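Long-range contacts in response regulator aspartate phosphatase H (Bacillus subtilis, PDB 3Q15), which dephosphorylates the sporulation phosphotransferase Spo0F and also acts on the response regulator ComA, thereby controlling both sporulation and competence: residues Asn17-Met22 / Pro29-Leu34; Ser56-Arg61 / Gly97-Tyr102; Leu226-Ser231 / Val242-Lys247; Gly266-Leu271 / Gln282-Gly287. All blocks are in the same frame, centred on the assembly; numbering follows the deposited sequence.

Contact 1: residues Asn17-Met22 / Pro29-Leu34; sequences NEWYKM and PDAEIL
L34 of helix 28-41 leans on E18, W19 and M22 of helix 9-24, in an antiparallel helix pair of the small N-terminal 3-helix bundle. The two short axes come within 8.4 Å at 161°. L34 CD1 does most of the touching: it sits 3.4 Å from E18 CG and 3.7 Å from M22 CG, while L34 CB rests against W19 CB. M22 lies across the start of the second helix. Its CG stands anti to the carbonyl carbon (chi1 -66°), its chain bends at chi2 and chi3, and SD comes 3.5 Å from D30 CB. A31, small enough for a close approach, puts its CB 4.1 Å from M22 CB and the same distance from W19 CD1.

One shell out, S27 holds the carboxylate of D30 through OD2. The third wall comes from helix 49-67, whose M58 packs on W19 and whose H62 ring meets the indole with planes about 55° apart. That histidine also settles the indole nitrogen: W19 NE1 passes A31 O at 3.5 Å with a poor angle, and its hydrogen bond goes to H62 ND1.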
# COMPACT_ATOMS: atom_id res chain seq x y z
N ASN A 17 3.48 -5.59 24.84
CA ASN A 17 4.55 -6.21 24.06
C ASN A 17 5.83 -6.31 24.88
O ASN A 17 6.55 -7.30 24.80
CB ASN A 17 4.84 -5.39 22.80
CG ASN A 17 3.72 -5.47 21.78
OD1 ASN A 17 2.68 -6.09 22.02
ND2 ASN A 17 3.93 -4.84 20.63
N GLU A 18 6.11 -5.27 25.65
CA GLU A 18 7.29 -5.24 26.49
C GLU A 18 7.11 -6.22 27.64
O GLU A 18 8.04 -6.93 28.01
CB GLU A 18 7.54 -3.83 27.04
CG GLU A 18 8.76 -3.73 27.93
CD GLU A 18 10.03 -4.12 27.21
OE1 GLU A 18 10.98 -4.58 27.88
OE2 GLU A 18 10.09 -3.95 25.97
N TRP A 19 5.90 -6.25 28.18
CA TRP A 19 5.53 -7.21 29.21
C TRP A 19 5.80 -8.63 28.71
O TRP A 19 6.41 -9.45 29.41
CB TRP A 19 4.05 -7.02 29.57
CG TRP A 19 3.49 -8.00 30.55
CD1 TRP A 19 4.19 -8.86 31.35
CD2 TRP A 19 2.11 -8.21 30.85
NE1 TRP A 19 3.32 -9.60 32.11
CE2 TRP A 19 2.03 -9.22 31.82
CE3 TRP A 19 0.91 -7.65 30.38
CZ2 TRP A 19 0.83 -9.68 32.34
CZ3 TRP A 19 -0.28 -8.10 30.89
CH2 TRP A 19 -0.32 -9.11 31.86
N TYR A 20 5.38 -8.91 27.48
CA TYR A 20 5.57 -10.21 26.84
C TYR A 20 7.05 -10.58 26.74
O TYR A 20 7.43 -11.72 26.98
CB TYR A 20 4.97 -10.18 25.43
CG TYR A 20 4.75 -11.55 24.82
CD1 TYR A 20 4.63 -12.68 25.61
CD2 TYR A 20 4.67 -11.71 23.44
CE1 TYR A 20 4.42 -13.93 25.05
CE2 TYR A 20 4.47 -12.96 22.87
CZ TYR A 20 4.35 -14.06 23.68
OH TYR A 20 4.15 -15.30 23.12
N LYS A 21 7.88 -9.61 26.36
CA LYS A 21 9.31 -9.83 26.25
C LYS A 21 9.90 -10.33 27.56
O LYS A 21 10.71 -11.26 27.58
CB LYS A 21 10.02 -8.55 25.80
CG LYS A 21 9.76 -8.15 24.36
CD LYS A 21 10.50 -6.87 24.01
CE LYS A 21 10.37 -6.54 22.53
NZ LYS A 21 8.94 -6.48 22.11
N MET A 22 9.50 -9.71 28.67
CA MET A 22 9.99 -10.12 29.98
C MET A 22 9.54 -11.54 30.30
O MET A 22 10.29 -12.33 30.88
CB MET A 22 9.54 -9.15 31.06
CG MET A 22 10.13 -7.74 30.95
SD MET A 22 11.93 -7.69 30.93
CE MET A 22 12.27 -7.77 29.17
N PRO A 29 10.32 -10.55 38.20
CA PRO A 29 10.27 -9.18 38.73
C PRO A 29 9.85 -8.16 37.68
O PRO A 29 8.93 -7.37 37.91
CB PRO A 29 11.72 -8.93 39.16
CG PRO A 29 12.24 -10.28 39.49
CD PRO A 29 11.60 -11.20 38.49
N ASP A 30 10.52 -8.17 36.53
CA ASP A 30 10.19 -7.24 35.45
C ASP A 30 8.77 -7.45 34.92
O ASP A 30 8.02 -6.49 34.74
CB ASP A 30 11.21 -7.36 34.32
CG ASP A 30 12.61 -6.97 34.75
OD1 ASP A 30 12.75 -5.90 35.39
OD2 ASP A 30 13.56 -7.73 34.46
N ALA A 31 8.40 -8.70 34.67
CA ALA A 31 7.06 -9.01 34.18
C ALA A 31 5.99 -8.49 35.13
O ALA A 31 4.96 -7.97 34.69
CB ALA A 31 6.90 -10.51 33.95
N GLU A 32 6.22 -8.63 36.43
CA GLU A 32 5.26 -8.17 37.43
C GLU A 32 5.11 -6.65 37.40
O GLU A 32 4.00 -6.12 37.47
CB GLU A 32 5.66 -8.64 38.83
CG GLU A 32 5.55 -10.15 39.03
CD GLU A 32 4.11 -10.65 38.96
OE1 GLU A 32 3.18 -9.82 38.91
OE2 GLU A 32 3.91 -11.88 38.96
N ILE A 33 6.23 -5.94 37.30
CA ILE A 33 6.21 -4.49 37.20
C ILE A 33 5.37 -4.04 36.01
O ILE A 33 4.43 -3.26 36.15
CB ILE A 33 7.63 -3.90 37.07
CG1 ILE A 33 8.45 -4.21 38.33
CG2 ILE A 33 7.58 -2.40 36.82
CD1 ILE A 33 9.88 -3.72 38.27
N LEU A 34 5.71 -4.54 34.83
CA LEU A 34 5.00 -4.16 33.61
C LEU A 34 3.53 -4.56 33.65
O LEU A 34 2.67 -3.80 33.20
CB LEU A 34 5.70 -4.74 32.38
CG LEU A 34 7.04 -4.07 32.08
CD1 LEU A 34 7.84 -4.85 31.05
CD2 LEU A 34 6.83 -2.63 31.63

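Contact 2: residues Ser56-Arg61 / Gly97-Tyr102; sequences SLMCFR and GLLKYY
L57 opens the contact by meeting L98, L99 and Y102 with different atoms. Its CB lies 3.7 Å from L99 CD2. CG stands anti to the carbonyl carbon (chi1 -63°), and CD1 continues toward helix 93-113 to come 3.5 Å from L98 CD2, the two leucine side chains crossing at about a right angle. The same L57 methyl touches the Y102 ring at its edge, near the ring plane, with CE1 3.8 Å away. Next in sequence, M58 bends at chi2 and chi3, and its CE ends 3.9 Å from L99 CD2. One turn beyond L57, R61 sets the carbons of its chain, not its charge, against the second helix: CB and CG are each 3.8 Å from L99 CD1. L85 and I88 of helix 81-89 pack on R61 as well.

L99 thus spreads its two methyls over three residues, CD2 on L57 and M58, CD1 on R61. An alanine here would probably open a gap beside L57, M58 and R61 and take away the methyls on which they rest. All six touching residues are buried; on one side L57 and L98 also pack against the backbone of another protein chain in the assembly. With axes 10.6 Å apart, this is a crossing at 130° carried by leucine methyls and the carbons of M58, R61 and Y102. It joins the last helix of the N-terminal 3-helix bundle to the helix in which the first predicted TPR begins.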
# COMPACT_ATOMS: atom_id res chain seq x y z
N SER A 56 -5.89 -9.94 28.49
CA SER A 56 -6.34 -11.15 29.17
C SER A 56 -5.55 -12.38 28.74
O SER A 56 -5.22 -13.24 29.56
CB SER A 56 -7.83 -11.38 28.96
OG SER A 56 -8.59 -10.39 29.63
N LEU A 57 -5.25 -12.48 27.45
CA LEU A 57 -4.41 -13.55 26.95
C LEU A 57 -3.01 -13.45 27.57
O LEU A 57 -2.41 -14.46 27.96
CB LEU A 57 -4.33 -13.52 25.43
CG LEU A 57 -5.63 -13.75 24.66
CD1 LEU A 57 -5.41 -13.56 23.16
CD2 LEU A 57 -6.21 -15.13 24.96
N MET A 58 -2.48 -12.23 27.66
CA MET A 58 -1.16 -12.04 28.26
C MET A 58 -1.18 -12.43 29.74
O MET A 58 -0.22 -13.01 30.24
CB MET A 58 -0.66 -10.61 28.07
CG MET A 58 0.81 -10.45 28.40
SD MET A 58 1.87 -11.47 27.37
CE MET A 58 1.45 -10.86 25.74
N CYS A 59 -2.27 -12.11 30.43
CA CYS A 59 -2.43 -12.52 31.82
C CYS A 59 -2.31 -14.03 31.95
O CYS A 59 -1.74 -14.54 32.92
CB CYS A 59 -3.78 -12.05 32.38
SG CYS A 59 -3.87 -10.29 32.78
N PHE A 60 -2.85 -14.75 30.97
CA PHE A 60 -2.83 -16.21 30.98
C PHE A 60 -1.42 -16.70 30.69
O PHE A 60 -0.92 -17.62 31.34
CB PHE A 60 -3.82 -16.75 29.95
CG PHE A 60 -3.94 -18.25 29.94
CD1 PHE A 60 -4.65 -18.91 30.93
CD2 PHE A 60 -3.35 -19.00 28.93
CE1 PHE A 60 -4.77 -20.29 30.92
CE2 PHE A 60 -3.46 -20.38 28.92
CZ PHE A 60 -4.17 -21.03 29.91
N ARG A 61 -0.78 -16.09 29.70
CA ARG A 61 0.59 -16.43 29.34
C ARG A 61 1.52 -16.15 30.51
O ARG A 61 2.43 -16.92 30.79
CB ARG A 61 1.02 -15.63 28.10
CG ARG A 61 2.42 -15.95 27.62
CD ARG A 61 2.60 -17.44 27.36
NE ARG A 61 3.94 -17.73 26.85
CZ ARG A 61 5.00 -17.92 27.63
NH1 ARG A 61 4.87 -17.87 28.95
NH2 ARG A 61 6.18 -18.18 27.10
N GLY A 97 0.38 -18.12 18.81
CA GLY A 97 0.11 -17.52 17.52
C GLY A 97 -0.72 -16.25 17.62
O GLY A 97 -0.45 -15.27 16.93
N LEU A 98 -1.73 -16.26 18.47
CA LEU A 98 -2.59 -15.09 18.64
C LEU A 98 -1.84 -13.94 19.30
O LEU A 98 -1.96 -12.79 18.87
CB LEU A 98 -3.83 -15.45 19.46
CG LEU A 98 -4.95 -14.40 19.49
CD1 LEU A 98 -5.17 -13.81 18.10
CD2 LEU A 98 -6.23 -15.01 20.03
N LEU A 99 -1.05 -14.25 20.33
CA LEU A 99 -0.23 -13.24 20.99
C LEU A 99 0.70 -12.57 20.00
O LEU A 99 0.83 -11.35 19.98
CB LEU A 99 0.59 -13.86 22.13
CG LEU A 99 -0.17 -14.36 23.35
CD1 LEU A 99 0.81 -14.93 24.37
CD2 LEU A 99 -1.00 -13.25 23.96
N LYS A 100 1.35 -13.38 19.17
CA LYS A 100 2.25 -12.86 18.16
C LYS A 100 1.51 -11.90 17.24
O LYS A 100 2.03 -10.84 16.88
CB LYS A 100 2.87 -14.00 17.35
CG LYS A 100 3.90 -13.55 16.33
CD LYS A 100 4.59 -14.74 15.69
CE LYS A 100 5.78 -14.31 14.85
NZ LYS A 100 6.47 -15.47 14.22
N TYR A 101 0.29 -12.27 16.87
CA TYR A 101 -0.52 -11.45 15.97
C TYR A 101 -0.83 -10.10 16.59
O TYR A 101 -0.71 -9.06 15.94
CB TYR A 101 -1.82 -12.17 15.61
CG TYR A 101 -2.86 -11.25 15.00
CD1 TYR A 101 -3.93 -10.77 15.76
CD2 TYR A 101 -2.77 -10.84 13.68
CE1 TYR A 101 -4.87 -9.93 15.21
CE2 TYR A 101 -3.71 -10.00 13.12
CZ TYR A 101 -4.76 -9.55 13.89
OH TYR A 101 -5.70 -8.71 13.32
N TYR A 102 -1.24 -10.12 17.85
CA TYR A 102 -1.56 -8.89 18.56
C TYR A 102 -0.34 -7.98 18.75
O TYR A 102 -0.43 -6.77 18.55
CB TYR A 102 -2.20 -9.21 19.91
CG TYR A 102 -3.68 -9.50 19.83
CD1 TYR A 102 -4.25 -10.52 20.59
CD2 TYR A 102 -4.51 -8.75 19.01
CE1 TYR A 102 -5.60 -10.79 20.52
CE2 TYR A 102 -5.87 -9.01 18.94
CZ TYR A 102 -6.41 -10.04 19.70
OH TYR A 102 -7.75 -10.31 19.64

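Contact 3: residues Leu226-Ser231 / Val242-Lys247; sequences LNIANS and VEHFQK
F245 meets L226, A229 and N230 over one face and along part of the edge of its ring. Its CG is turned anti to the carbonyl carbon and beside the backbone N (chi1 -83°). From CG outward the ring lies under A229 CB: CG is 3.6 Å from that methyl, and the methyl stands over the ring centre, 8° off the normal, in a clear CH-pi contact. Further out, CE1 has L226 CD1 at 3.7 Å, an approach at the ring edge. At the tip, CZ faces N230 OD1 at 3.3 Å, also near the ring plane, with amide and ring planes 72° apart. A229 CB additionally presses on the F245 backbone, 3.5 Å from its N.

The neighbouring H244 extends the seam. Its CB touches A229 CB at 3.6 Å, and its imidazole takes I228 CG2 over one face, off centre and 3.5 Å from CD2, a second CH-pi contact. Hydrogen bonding of H244 ND1 to M240 O fixes the ring's turn. A229 and F245 hold the eighth and twenty-fourth places of the fourth predicted TPR, where the TPR consensus has a small residue and an aromatic one; the small methyl lets the antiparallel axes approach to 7.8 Å.

Chemically this is a largely nonpolar interface in which two methyls sit over aromatic faces, and the side-chain oxygen that enters it, N230 OD1, meets a C-H rim that is likely to be weakly positive.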
# COMPACT_ATOMS: atom_id res chain seq x y z
N LEU A 226 -26.57 12.20 5.41
CA LEU A 226 -25.58 13.27 5.38
C LEU A 226 -24.51 12.99 4.34
O LEU A 226 -24.13 13.87 3.56
CB LEU A 226 -24.94 13.42 6.76
CG LEU A 226 -23.76 14.39 6.86
CD1 LEU A 226 -24.18 15.78 6.42
CD2 LEU A 226 -23.24 14.42 8.29
N ASN A 227 -24.02 11.75 4.32
CA ASN A 227 -23.01 11.34 3.36
C ASN A 227 -23.51 11.45 1.92
O ASN A 227 -22.78 11.89 1.03
CB ASN A 227 -22.52 9.93 3.66
CG ASN A 227 -21.66 9.87 4.92
OD1 ASN A 227 -21.21 10.90 5.41
ND2 ASN A 227 -21.42 8.67 5.42
N ILE A 228 -24.76 11.06 1.70
CA ILE A 228 -25.39 11.21 0.40
C ILE A 228 -25.46 12.68 -0.00
O ILE A 228 -25.12 13.04 -1.13
CB ILE A 228 -26.80 10.59 0.38
CG1 ILE A 228 -26.72 9.08 0.60
CG2 ILE A 228 -27.50 10.90 -0.94
CD1 ILE A 228 -28.06 8.41 0.71
N ALA A 229 -25.89 13.53 0.93
CA ALA A 229 -25.98 14.97 0.68
C ALA A 229 -24.62 15.58 0.31
O ALA A 229 -24.52 16.35 -0.64
CB ALA A 229 -26.58 15.68 1.89
N ASN A 230 -23.59 15.25 1.08
CA ASN A 230 -22.25 15.74 0.77
C ASN A 230 -21.79 15.24 -0.60
O ASN A 230 -21.10 15.95 -1.33
CB ASN A 230 -21.24 15.31 1.84
CG ASN A 230 -21.36 16.14 3.10
OD1 ASN A 230 -21.62 17.34 3.05
ND2 ASN A 230 -21.16 15.49 4.25
N SER A 231 -22.19 14.02 -0.94
CA SER A 231 -21.83 13.44 -2.22
C SER A 231 -22.44 14.25 -3.36
O SER A 231 -21.74 14.61 -4.31
CB SER A 231 -22.30 11.98 -2.30
OG SER A 231 -21.89 11.37 -3.52
N VAL A 242 -29.34 19.60 -1.04
CA VAL A 242 -30.16 20.30 -0.05
C VAL A 242 -31.29 19.40 0.43
O VAL A 242 -31.64 19.40 1.61
CB VAL A 242 -30.75 21.60 -0.62
CG1 VAL A 242 -31.90 22.09 0.24
CG2 VAL A 242 -29.66 22.66 -0.73
N GLU A 243 -31.86 18.64 -0.50
CA GLU A 243 -32.94 17.72 -0.18
C GLU A 243 -32.51 16.70 0.87
O GLU A 243 -33.22 16.46 1.85
CB GLU A 243 -33.41 17.00 -1.44
CG GLU A 243 -34.40 15.89 -1.19
CD GLU A 243 -34.89 15.27 -2.48
OE1 GLU A 243 -34.89 15.97 -3.51
OE2 GLU A 243 -35.27 14.08 -2.45
N HIS A 244 -31.34 16.11 0.67
CA HIS A 244 -30.85 15.11 1.60
C HIS A 244 -30.35 15.73 2.90
O HIS A 244 -30.54 15.16 3.97
CB HIS A 244 -29.79 14.22 0.95
CG HIS A 244 -30.36 13.28 -0.07
ND1 HIS A 244 -30.65 13.68 -1.36
CD2 HIS A 244 -30.70 11.97 0.01
CE1 HIS A 244 -31.14 12.65 -2.03
NE2 HIS A 244 -31.18 11.61 -1.22
N PHE A 245 -29.73 16.91 2.82
CA PHE A 245 -29.32 17.61 4.03
C PHE A 245 -30.52 17.78 4.96
O PHE A 245 -30.43 17.50 6.15
CB PHE A 245 -28.70 18.98 3.71
CG PHE A 245 -27.24 18.93 3.34
CD1 PHE A 245 -26.32 18.36 4.21
CD2 PHE A 245 -26.80 19.46 2.15
CE1 PHE A 245 -24.97 18.31 3.88
CE2 PHE A 245 -25.45 19.41 1.81
CZ PHE A 245 -24.54 18.84 2.67
N GLN A 246 -31.64 18.21 4.40
CA GLN A 246 -32.84 18.43 5.19
C GLN A 246 -33.43 17.13 5.73
O GLN A 246 -34.00 17.11 6.82
CB GLN A 246 -33.87 19.23 4.39
CG GLN A 246 -33.37 20.63 4.04
CD GLN A 246 -34.37 21.45 3.27
OE1 GLN A 246 -35.33 20.93 2.70
NE2 GLN A 246 -34.15 22.77 3.23
N LYS A 247 -33.27 16.05 4.98
CA LYS A 247 -33.67 14.73 5.47
C LYS A 247 -32.80 14.34 6.67
O LYS A 247 -33.31 13.85 7.68
CB LYS A 247 -33.56 13.68 4.37
CG LYS A 247 -34.64 13.78 3.31
CD LYS A 247 -34.53 12.65 2.30
CE LYS A 247 -35.70 12.67 1.33
NZ LYS A 247 -37.00 12.53 2.04

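Contact 4: residues Gly266-Leu271 / Gln282-Gly287; sequences GLSWTL and QFIEEG
L267 and F283 pair inside the antiparallel helix hairpin of the fifth predicted TPR, whose two short axes run 8.8 Å apart at 154°. L267 CD2 stands over the centre of the F283 ring, 3.7 Å from the centroid and 5° off the normal, a CH-pi contact made by one methyl. One turn along, L271 CD1 closes on F283 CD2 at 3.8 Å. The opposite ring face is covered from its own helix by Q282 OE1, above the plane and toward the rim.

S268, a small residue at the helix crossing, is the other half of the contact. Its OG stands anti to the carbonyl carbon (chi1 -64°) and lies 3.3 Å from I284 CG1 and 3.5 Å from F283 CB. This buried hydroxyl is hydrogen-bonded to L264 O of its own helix. T270 does likewise behind the interface: OG1 gives a 2.8 Å bond to G266 O, reaching it from the face of the carbonyl plane opposite to T270 N, and that oxygen carries two donors.

F245 of helix 238-255 packs on L267 from the preceding repeat, and F303 and Q307 of helix 299-310 on I284. An alanine in place of F283 would probably leave the L267 and L271 methyls without their aromatic partner and open a gap between the helices. The cross-helix contacts are van der Waals, the serine hydroxyl included, while its hydrogen bond, like that of T270, goes to a carbonyl of its own helix.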
# COMPACT_ATOMS: atom_id res chain seq x y z
N GLY A 266 -23.06 21.63 6.36
CA GLY A 266 -23.17 21.18 4.99
C GLY A 266 -24.30 21.90 4.29
O GLY A 266 -24.14 22.43 3.19
N LEU A 267 -25.46 21.94 4.95
CA LEU A 267 -26.62 22.63 4.42
C LEU A 267 -26.29 24.10 4.15
O LEU A 267 -26.58 24.62 3.07
CB LEU A 267 -27.79 22.52 5.39
CG LEU A 267 -29.14 23.11 4.97
CD1 LEU A 267 -29.54 22.64 3.58
CD2 LEU A 267 -30.21 22.77 5.99
N SER A 268 -25.67 24.76 5.12
CA SER A 268 -25.34 26.18 4.99
C SER A 268 -24.35 26.45 3.86
O SER A 268 -24.59 27.31 3.01
CB SER A 268 -24.78 26.72 6.31
OG SER A 268 -25.76 26.68 7.33
N TRP A 269 -23.25 25.71 3.85
CA TRP A 269 -22.24 25.86 2.81
C TRP A 269 -22.86 25.68 1.43
O TRP A 269 -22.63 26.47 0.53
CB TRP A 269 -21.11 24.85 3.02
CG TRP A 269 -19.91 25.09 2.15
CD1 TRP A 269 -19.46 26.30 1.69
CD2 TRP A 269 -19.01 24.10 1.64
NE1 TRP A 269 -18.33 26.12 0.93
CE2 TRP A 269 -18.04 24.78 0.88
CE3 TRP A 269 -18.94 22.71 1.75
CZ2 TRP A 269 -17.00 24.12 0.23
CZ3 TRP A 269 -17.90 22.05 1.10
CH2 TRP A 269 -16.95 22.75 0.35
N THR A 270 -23.65 24.62 1.29
CA THR A 270 -24.30 24.32 0.01
C THR A 270 -25.23 25.44 -0.42
O THR A 270 -25.27 25.80 -1.60
CB THR A 270 -25.10 23.00 0.08
OG1 THR A 270 -24.22 21.93 0.44
CG2 THR A 270 -25.74 22.70 -1.26
N LEU A 271 -25.97 25.99 0.53
CA LEU A 271 -26.88 27.08 0.24
C LEU A 271 -26.12 28.34 -0.17
O LEU A 271 -26.56 29.08 -1.05
CB LEU A 271 -27.78 27.36 1.44
CG LEU A 271 -28.88 26.32 1.67
CD1 LEU A 271 -29.67 26.61 2.94
CD2 LEU A 271 -29.80 26.25 0.46
N GLN A 282 -29.63 31.55 8.28
CA GLN A 282 -30.54 31.02 9.27
C GLN A 282 -30.00 29.74 9.89
O GLN A 282 -30.00 29.59 11.11
CB GLN A 282 -31.91 30.74 8.63
CG GLN A 282 -32.79 29.82 9.46
CD GLN A 282 -34.02 29.37 8.70
OE1 GLN A 282 -34.35 28.19 8.68
NE2 GLN A 282 -34.72 30.33 8.09
N PHE A 283 -29.53 28.82 9.05
CA PHE A 283 -29.03 27.54 9.54
C PHE A 283 -27.65 27.69 10.16
O PHE A 283 -27.26 26.89 11.01
CB PHE A 283 -29.04 26.49 8.43
CG PHE A 283 -30.41 26.18 7.89
CD1 PHE A 283 -31.36 25.54 8.67
CD2 PHE A 283 -30.76 26.54 6.59
CE1 PHE A 283 -32.62 25.26 8.18
CE2 PHE A 283 -32.02 26.26 6.09
CZ PHE A 283 -32.95 25.62 6.89
N ILE A 284 -26.91 28.71 9.74
CA ILE A 284 -25.62 29.02 10.34
C ILE A 284 -25.78 29.44 11.79
O ILE A 284 -25.11 28.93 12.68
CB ILE A 284 -24.89 30.14 9.58
CG1 ILE A 284 -24.54 29.68 8.17
CG2 ILE A 284 -23.64 30.55 10.34
CD1 ILE A 284 -23.95 30.78 7.31
N GLU A 285 -26.68 30.39 12.03
CA GLU A 285 -26.95 30.84 13.39
C GLU A 285 -27.52 29.70 14.23
O GLU A 285 -27.26 29.61 15.43
CB GLU A 285 -27.92 32.03 13.40
CG GLU A 285 -27.33 33.32 12.84
CD GLU A 285 -28.26 34.51 13.01
OE1 GLU A 285 -27.78 35.66 12.92
OE2 GLU A 285 -29.47 34.29 13.23
N GLU A 286 -28.29 28.83 13.59
CA GLU A 286 -28.88 27.69 14.28
C GLU A 286 -27.80 26.71 14.73
O GLU A 286 -27.85 26.19 15.84
CB GLU A 286 -29.90 26.98 13.39
CG GLU A 286 -30.56 25.77 14.04
CD GLU A 286 -31.61 25.11 13.15
OE1 GLU A 286 -31.84 23.90 13.31
OE2 GLU A 286 -32.20 25.80 12.29
N GLY A 287 -26.82 26.47 13.86
CA GLY A 287 -25.73 25.56 14.17
C GLY A 287 -24.82 26.08 15.27
O GLY A 287 -24.31 25.31 16.08

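The four contacts form two touching pairs on opposite sides of the chain's centre. Contacts 1 and 2, centres 13 Å apart, touch where helix 9-24 meets helices 49-67 and 93-113: Y20 CD1 packs on M58 SD at 3.5 Å, and Y20 OH reaches L99 CD1 at 3.6 Å. Contacts 3 and 4, also about 13 Å between centres, belong to successive predicted TPRs; F245 CE2 approaches T270 OG1 at 3.1 Å, and V242 CG2 meets L271 CD2. The two pairs do not touch, contacts 1 and 3 being about 51 Å apart between centres. A bound magnesium ion lies about 11 Å from the side chain of Y102 in contact 2, too far for direct contact.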